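Local coordinates for hypothetical protein TT1662 (Thermus thermophilus, PDB 1UFO) that is a probable hydrolase of the alpha/beta hydrolase fold, whose natural substrate and precise reaction are not established, at residues L55-P60 and L86-E91; P174-H179 and A224-A229. All blocks are in the same frame, centred on the assembly; numbering follows the deposited sequence.

Contact 1: residues L55-P60 and L86-E91; sequences LAFDAP and LGFKEE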
ATOM      1  N   LEU A  55     -17.918   5.604  11.912  1.00  8.15           N
ATOM      2  CA  LEU A  55     -19.027   6.565  11.825  1.00 10.40           C
ATOM      3  C   LEU A  55     -19.218   7.003  10.364  1.00 11.08           C
ATOM      4  O   LEU A  55     -18.241   7.240   9.713  1.00  9.72           O
ATOM      5  CB  LEU A  55     -18.682   7.852  12.584  1.00 10.54           C
ATOM      6  CG  LEU A  55     -18.384   7.641  14.067  1.00 11.91           C
ATOM      7  CD1 LEU A  55     -17.981   9.015  14.721  1.00 13.84           C
ATOM      8  CD2 LEU A  55     -19.626   7.197  14.807  1.00 12.98           C
ATOM      9  N   ALA A  56     -20.461   7.132   9.906  1.00 10.26           N
ATOM     10  CA  ALA A  56     -20.719   7.645   8.547  1.00  9.29           C
ATOM     11  C   ALA A  56     -22.069   8.313   8.552  1.00 10.81           C
ATOM     12  O   ALA A  56     -22.982   7.870   9.264  1.00 11.18           O
ATOM     13  CB  ALA A  56     -20.715   6.482   7.562  1.00 11.32           C
ATOM     14  N   PHE A  57     -22.205   9.402   7.811  1.00  9.11           N
ATOM     15  CA  PHE A  57     -23.513  10.007   7.702  1.00 10.55           C
ATOM     16  C   PHE A  57     -23.746  10.334   6.247  1.00 10.50           C
ATOM     17  O   PHE A  57     -22.789  10.352   5.437  1.00 10.39           O
ATOM     18  CB  PHE A  57     -23.636  11.243   8.590  1.00 10.00           C
ATOM     19  CG  PHE A  57     -22.690  12.392   8.228  1.00  9.19           C
ATOM     20  CD1 PHE A  57     -23.151  13.457   7.428  1.00  8.02           C
ATOM     21  CD2 PHE A  57     -21.342  12.390   8.668  1.00  8.74           C
ATOM     22  CE1 PHE A  57     -22.268  14.530   7.078  1.00  8.64           C
ATOM     23  CE2 PHE A  57     -20.461  13.453   8.335  1.00  9.77           C
ATOM     24  CZ  PHE A  57     -20.939  14.523   7.538  1.00 10.01           C
ATOM     25  N   ASP A  58     -25.024  10.548   5.879  1.00 10.10           N
ATOM     26  CA  ASP A  58     -25.331  10.846   4.489  1.00 10.50           C
ATOM     27  C   ASP A  58     -24.996  12.294   4.117  1.00 10.40           C
ATOM     28  O   ASP A  58     -25.264  13.220   4.875  1.00 11.21           O
ATOM     29  CB  ASP A  58     -26.837  10.637   4.232  1.00 11.31           C
ATOM     30  CG  ASP A  58     -27.243   9.190   4.254  1.00 13.59           C
ATOM     31  OD1 ASP A  58     -28.377   8.888   4.746  1.00 13.12           O
ATOM     32  OD2 ASP A  58     -26.460   8.350   3.787  1.00 12.42           O
ATOM     33  N   ALA A  59     -24.446  12.464   2.927  1.00  9.97           N
ATOM     34  CA  ALA A  59     -24.132  13.821   2.446  1.00  9.50           C
ATOM     35  C   ALA A  59     -25.415  14.514   2.022  1.00 10.61           C
ATOM     36  O   ALA A  59     -26.433  13.877   1.821  1.00 12.49           O
ATOM     37  CB  ALA A  59     -23.185  13.697   1.219  1.00 10.45           C
ATOM     38  N   PRO A  60     -25.345  15.808   1.895  1.00 12.33           N
ATOM     39  CA  PRO A  60     -26.565  16.511   1.440  1.00 12.91           C
ATOM     40  C   PRO A  60     -27.028  15.875   0.149  1.00 13.84           C
ATOM     41  O   PRO A  60     -26.225  15.475  -0.724  1.00 12.73           O
ATOM     42  CB  PRO A  60     -26.083  17.934   1.216  1.00 13.31           C
ATOM     43  CG  PRO A  60     -24.979  18.111   2.168  1.00 14.97           C
ATOM     44  CD  PRO A  60     -24.238  16.738   2.178  1.00 12.36           C
ATOM     45  N   LEU A  86     -19.061  20.827  -0.441  1.00 10.36           N
ATOM     46  CA  LEU A  86     -18.827  21.881   0.563  1.00  9.78           C
ATOM     47  C   LEU A  86     -19.743  21.695   1.809  1.00 10.47           C
ATOM     48  O   LEU A  86     -19.302  21.994   2.933  1.00 10.68           O
ATOM     49  CB  LEU A  86     -19.061  23.262  -0.120  1.00 11.46           C
ATOM     50  CG  LEU A  86     -17.887  23.640  -1.040  1.00  9.99           C
ATOM     51  CD1 LEU A  86     -18.398  24.786  -1.903  1.00 14.02           C
ATOM     52  CD2 LEU A  86     -16.657  24.072  -0.237  1.00 13.99           C
ATOM     53  N   GLY A  87     -20.968  21.268   1.584  1.00 11.44           N
ATOM     54  CA  GLY A  87     -21.923  21.045   2.675  1.00 11.75           C
ATOM     55  C   GLY A  87     -21.441  19.858   3.494  1.00 11.68           C
ATOM     56  O   GLY A  87     -21.417  19.855   4.744  1.00 11.87           O
ATOM     57  N   PHE A  88     -21.058  18.833   2.764  1.00 11.46           N
ATOM     58  CA  PHE A  88     -20.585  17.574   3.407  1.00 10.25           C
ATOM     59  C   PHE A  88     -19.325  17.867   4.259  1.00  9.29           C
ATOM     60  O   PHE A  88     -19.162  17.327   5.392  1.00 10.42           O
ATOM     61  CB  PHE A  88     -20.261  16.545   2.288  1.00  8.78           C
ATOM     62  CG  PHE A  88     -20.194  15.080   2.738  1.00  8.26           C
ATOM     63  CD1 PHE A  88     -20.762  14.643   3.898  1.00  9.82           C
ATOM     64  CD2 PHE A  88     -19.667  14.157   1.839  1.00  7.59           C
ATOM     65  CE1 PHE A  88     -20.858  13.239   4.178  1.00  9.34           C
ATOM     66  CE2 PHE A  88     -19.746  12.773   2.069  1.00 10.13           C
ATOM     67  CZ  PHE A  88     -20.349  12.299   3.230  1.00  9.20           C
ATOM     68  N   LYS A  89     -18.412  18.724   3.761  1.00  9.66           N
ATOM     69  CA  LYS A  89     -17.237  19.117   4.503  1.00 10.11           C
ATOM     70  C   LYS A  89     -17.596  19.784   5.820  1.00 11.46           C
ATOM     71  O   LYS A  89     -17.044  19.436   6.874  1.00 10.90           O
ATOM     72  CB  LYS A  89     -16.403  20.136   3.654  1.00 11.41           C
ATOM     73  CG  LYS A  89     -15.184  20.673   4.400  1.00 12.53           C
ATOM     74  CD  LYS A  89     -14.798  22.094   3.976  1.00 16.37           C
ATOM     75  CE  LYS A  89     -15.868  23.055   4.431  1.00 20.63           C
ATOM     76  NZ  LYS A  89     -15.427  24.468   4.270  1.00 23.62           N
ATOM     77  N   GLU A  90     -18.495  20.777   5.763  1.00  9.98           N
ATOM     78  CA  GLU A  90     -18.786  21.556   6.985  1.00 11.92           C
ATOM     79  C   GLU A  90     -19.423  20.654   8.027  1.00 11.93           C
ATOM     80  O   GLU A  90     -19.106  20.782   9.216  1.00 11.75           O
ATOM     81  CB  GLU A  90     -19.662  22.744   6.588  1.00 13.96           C
ATOM     82  CG  GLU A  90     -19.996  23.704   7.675  1.00 16.49           C
ATOM     83  CD  GLU A  90     -21.143  23.171   8.556  1.00 15.05           C
ATOM     84  OE1 GLU A  90     -21.164  23.638   9.704  1.00 20.98           O
ATOM     85  OE2 GLU A  90     -22.008  22.372   8.114  1.00 16.71           O
ATOM     86  N   GLU A  91     -20.292  19.762   7.580  1.00 11.35           N
ATOM     87  CA  GLU A  91     -20.975  18.808   8.500  1.00 10.61           C
ATOM     88  C   GLU A  91     -19.959  17.829   9.080  1.00 10.98           C
ATOM     89  O   GLU A  91     -19.977  17.505  10.272  1.00 12.32           O
ATOM     90  CB  GLU A  91     -22.056  17.993   7.759  1.00 10.44           C
ATOM     91  CG  GLU A  91     -23.237  18.910   7.385  1.00 12.32           C
ATOM     92  CD  GLU A  91     -24.114  18.351   6.332  1.00 14.12           C
ATOM     93  OE1 GLU A  91     -23.772  17.316   5.735  1.00 13.10           O
ATOM     94  OE2 GLU A  91     -25.189  18.981   6.100  1.00 14.90           O
TER
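Residues F57 to P60, running on from strand 52-56 of the alpha/beta hydrolase sheet, bring F57, A59 and P60 against F88 and E91 on helix 77-103. At the centre is an offset edge-to-face (T-shaped) aromatic pair: the edge of F88 points at the face of F57, with the planes 81° apart. F88 CE1 comes within 3.5 Å of F57 CE1, above the rim of that ring and not its middle. CG of F88 is anti to the backbone N (chi1 -161°), beside the carbonyl carbon, and from there the ring extends to F57 and A59. A59 uses its one methyl group for a CH-pi contact: A59 CB stands almost exactly over the middle of the F88 ring, 3.6 Å from F88 CG, and so small a side chain lets the backbone of A59 come close to the ring face. An alanine in place of F88 would probably leave the A59 methyl and the face of F57 beside a gap, with the F57 ring less firmly held.

E91 OE1 lies at the edge of the F57 ring, in its plane, 3.4 Å from F57 CE1, while the carboxylate is turned 65° to that ring. The same oxygen, E91 OE1, lies 3.6 Å from P60 CD. The negative charge of E91 is paired with R65, whose NH2 forms a salt bridge with E91 OE2 and whose NH1 hydrogen-bonds D58 O, thereby tying the two segments together. Glycine suits position 87, since a beta carbon there would lie about 3.2 Å from P60 CG, a tight fit.

Around this buried meeting, F57 also rests on L30 of strand 25-30 and on A92 and V95 further along its partner helix. F88 also touches L30 and V118 of helix 114-124.

Contact 2: residues P174-H179 and A224-A229; sequences PLLHLH and ARVGLA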
ATOM      1  N   PRO A 174      -0.738  12.324   8.116  1.00  9.44           N
ATOM      2  CA  PRO A 174      -0.558  11.117   7.301  1.00  8.98           C
ATOM      3  C   PRO A 174      -1.711  10.940   6.313  1.00  9.53           C
ATOM      4  O   PRO A 174      -2.872  11.024   6.675  1.00  8.74           O
ATOM      5  CB  PRO A 174      -0.549   9.958   8.290  1.00  9.98           C
ATOM      6  CG  PRO A 174       0.126  10.667   9.618  1.00 11.25           C
ATOM      7  CD  PRO A 174      -0.573  12.066   9.579  1.00 10.76           C
ATOM      8  N   LEU A 175      -1.351  10.692   5.071  1.00  6.14           N
ATOM      9  CA  LEU A 175      -2.346  10.616   4.022  1.00  6.77           C
ATOM     10  C   LEU A 175      -1.993   9.533   3.041  1.00  7.75           C
ATOM     11  O   LEU A 175      -0.911   9.527   2.463  1.00  7.24           O
ATOM     12  CB  LEU A 175      -2.425  11.982   3.264  1.00  7.75           C
ATOM     13  CG  LEU A 175      -3.224  12.045   1.940  1.00  8.68           C
ATOM     14  CD1 LEU A 175      -4.632  11.730   2.288  1.00 11.24           C
ATOM     15  CD2 LEU A 175      -3.143  13.401   1.351  1.00  8.35           C
ATOM     16  N   LEU A 176      -2.937   8.611   2.854  1.00  7.87           N
ATOM     17  CA  LEU A 176      -2.708   7.512   1.887  1.00  6.54           C
ATOM     18  C   LEU A 176      -3.761   7.560   0.806  1.00  7.62           C
ATOM     19  O   LEU A 176      -4.942   7.566   1.139  1.00  7.10           O
ATOM     20  CB  LEU A 176      -2.796   6.108   2.578  1.00  6.41           C
ATOM     21  CG  LEU A 176      -2.884   4.939   1.641  1.00  7.28           C
ATOM     22  CD1 LEU A 176      -1.533   4.931   0.841  1.00  6.70           C
ATOM     23  CD2 LEU A 176      -3.036   3.655   2.456  1.00  8.08           C
ATOM     24  N   HIS A 177      -3.345   7.649  -0.458  1.00  6.16           N
ATOM     25  CA  HIS A 177      -4.304   7.609  -1.574  1.00  6.87           C
ATOM     26  C   HIS A 177      -4.289   6.152  -2.068  1.00  7.26           C
ATOM     27  O   HIS A 177      -3.228   5.561  -2.282  1.00  8.28           O
ATOM     28  CB  HIS A 177      -3.906   8.553  -2.717  1.00  6.60           C
ATOM     29  CG  HIS A 177      -4.667   9.823  -2.750  1.00  8.42           C
ATOM     30  ND1 HIS A 177      -5.893   9.933  -3.393  1.00  7.76           N
ATOM     31  CD2 HIS A 177      -4.441  11.047  -2.173  1.00  6.83           C
ATOM     32  CE1 HIS A 177      -6.367  11.168  -3.216  1.00  8.87           C
ATOM     33  NE2 HIS A 177      -5.504  11.847  -2.470  1.00  9.47           N
ATOM     34  N   LEU A 178      -5.485   5.551  -2.200  1.00  7.08           N
ATOM     35  CA  LEU A 178      -5.587   4.165  -2.668  1.00  6.80           C
ATOM     36  C   LEU A 178      -6.372   4.266  -3.981  1.00  7.93           C
ATOM     37  O   LEU A 178      -7.432   4.921  -4.036  1.00  7.58           O
ATOM     38  CB  LEU A 178      -6.382   3.282  -1.661  1.00  7.45           C
ATOM     39  CG  LEU A 178      -5.689   3.322  -0.290  1.00  6.87           C
ATOM     40  CD1 LEU A 178      -6.389   4.318   0.690  1.00  6.10           C
ATOM     41  CD2 LEU A 178      -5.772   1.872   0.313  1.00  7.85           C
ATOM     42  N   HIS A 179      -5.862   3.651  -5.056  1.00  7.45           N
ATOM     43  CA  HIS A 179      -6.504   3.828  -6.365  1.00  8.41           C
ATOM     44  C   HIS A 179      -6.375   2.592  -7.235  1.00  9.59           C
ATOM     45  O   HIS A 179      -5.548   1.729  -6.985  1.00  9.20           O
ATOM     46  CB  HIS A 179      -5.732   4.934  -7.106  1.00  8.71           C
ATOM     47  CG  HIS A 179      -6.583   5.900  -7.863  1.00  9.10           C
ATOM     48  ND1 HIS A 179      -7.155   7.006  -7.245  1.00  8.45           N
ATOM     49  CD2 HIS A 179      -6.976   5.951  -9.170  1.00  9.65           C
ATOM     50  CE1 HIS A 179      -7.875   7.687  -8.125  1.00  9.79           C
ATOM     51  NE2 HIS A 179      -7.781   7.069  -9.311  1.00  9.44           N
ATOM     52  N   ALA A 224      -9.160  -1.905   1.023  1.00  8.95           N
ATOM     53  CA  ALA A 224      -9.563  -1.709   2.404  1.00  8.50           C
ATOM     54  C   ALA A 224      -8.568  -2.272   3.358  1.00  8.56           C
ATOM     55  O   ALA A 224      -8.289  -1.686   4.385  1.00  9.03           O
ATOM     56  CB  ALA A 224     -10.959  -2.363   2.602  1.00  9.79           C
ATOM     57  N   ARG A 225      -8.049  -3.479   3.056  1.00  9.86           N
ATOM     58  CA  ARG A 225      -7.091  -4.136   3.922  1.00 10.80           C
ATOM     59  C   ARG A 225      -5.778  -3.316   4.038  1.00  9.88           C
ATOM     60  O   ARG A 225      -5.240  -3.147   5.140  1.00  9.55           O
ATOM     61  CB  ARG A 225      -6.830  -5.560   3.376  1.00 12.35           C
ATOM     62  CG  ARG A 225      -5.819  -6.406   4.261  1.00 18.84           C
ATOM     63  CD  ARG A 225      -6.475  -6.629   5.605  1.00 22.64           C
ATOM     64  NE  ARG A 225      -5.993  -7.719   6.503  1.00 25.05           N
ATOM     65  CZ  ARG A 225      -6.384  -9.011   6.488  1.00 21.88           C
ATOM     66  NH1 ARG A 225      -5.870  -9.799   7.406  1.00 26.77           N
ATOM     67  NH2 ARG A 225      -7.237  -9.538   5.609  1.00 23.90           N
ATOM     68  N   VAL A 226      -5.328  -2.721   2.922  1.00  8.89           N
ATOM     69  CA  VAL A 226      -4.110  -1.905   2.997  1.00  7.54           C
ATOM     70  C   VAL A 226      -4.363  -0.609   3.807  1.00  9.68           C
ATOM     71  O   VAL A 226      -3.529  -0.134   4.568  1.00  9.56           O
ATOM     72  CB  VAL A 226      -3.612  -1.581   1.570  1.00  7.46           C
ATOM     73  CG1 VAL A 226      -2.516  -0.552   1.613  1.00  9.93           C
ATOM     74  CG2 VAL A 226      -3.095  -2.878   0.957  1.00  9.62           C
ATOM     75  N   GLY A 227      -5.566  -0.049   3.651  1.00  7.51           N
ATOM     76  CA  GLY A 227      -5.884   1.170   4.365  1.00  7.30           C
ATOM     77  C   GLY A 227      -5.929   0.898   5.881  1.00  7.43           C
ATOM     78  O   GLY A 227      -5.531   1.783   6.638  1.00  8.40           O
ATOM     79  N   LEU A 228      -6.378  -0.283   6.290  1.00  8.09           N
ATOM     80  CA  LEU A 228      -6.450  -0.614   7.702  1.00  8.32           C
ATOM     81  C   LEU A 228      -5.016  -0.721   8.274  1.00  9.85           C
ATOM     82  O   LEU A 228      -4.737  -0.235   9.368  1.00 11.06           O
ATOM     83  CB  LEU A 228      -7.204  -1.936   7.851  1.00  9.46           C
ATOM     84  CG  LEU A 228      -7.360  -2.457   9.286  1.00  9.40           C
ATOM     85  CD1 LEU A 228      -8.187  -1.472  10.154  1.00 11.98           C
ATOM     86  CD2 LEU A 228      -8.130  -3.779   9.135  1.00 11.14           C
ATOM     87  N   ALA A 229      -4.091  -1.236   7.478  1.00  8.76           N
ATOM     88  CA  ALA A 229      -2.679  -1.318   7.937  1.00  9.13           C
ATOM     89  C   ALA A 229      -2.107   0.097   8.124  1.00  8.89           C
ATOM     90  O   ALA A 229      -1.418   0.325   9.077  1.00 10.21           O
ATOM     91  CB  ALA A 229      -1.817  -2.103   6.874  1.00 10.26           C
TER
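L176 and L178 of strand 175-180 meet V226 and G227 of helix 221-236 in a buried apolar contact of modest size, 132 Å² in all. The two segments run almost exactly antiparallel, at 172°, and their axes pass 9.6 Å apart, a spacing that leaves room for one layer of side chains. Both leucines belong to the face of the strand turned toward the helix.

Among side chains, V226 is the common partner. Its CG1 lies 4.3 Å from L176 CD2, and the gap from V226 CG1 to L178 CD2 is likewise 4.3 Å, so one branch of the valine is shared by two leucines. A beta-branched residue suits this place: it is compact, and its CG1 is set anti to the backbone N by a chi1 of 170°.

The second kind of contact is between side chain and backbone. L178 CD2 approaches G227 N to 3.9 Å, and L176 CD2 stands 4.2 Å from G227 CA, so the same leucine branches that touch the valine also rest on the helix backbone. G227 offers bare backbone, so the leucine methyl groups meet its N and CA directly. These are ordinary van der Waals contacts.

Within the sheet, the strand lies between strands 132-135 and 207-212; L178 touches F135 on one neighbour and F210 on the other, and V226 also packs on F210. L176 reaches F230 further along helix 221-236. That helix in turn faces the second subunit, where V226 packs on V226 of the partner chain and R225 NH1 makes a salt bridge to E236 OE2 of that chain.

Both contacts reach the same central sheet, but in distant parts of it: their centres are about 21 Å apart, their nearest atoms about 12 Å, and they lie on opposite sides of the chain's centre. Contact 1 joins residues 55-60 to helix 77-103, and F88 comes near, without touching, the probable nucleophile elbow that follows strand 107-112. Contact 2 packs the last helix against the strand whose far end, as in other alpha/beta hydrolases, probably leads to the acidic member of a Ser-His-Asp triad. Both segments of contact 2 also reach the second subunit, whereas residues 55-60 and 86-91 are touched by no other chain of the assembly.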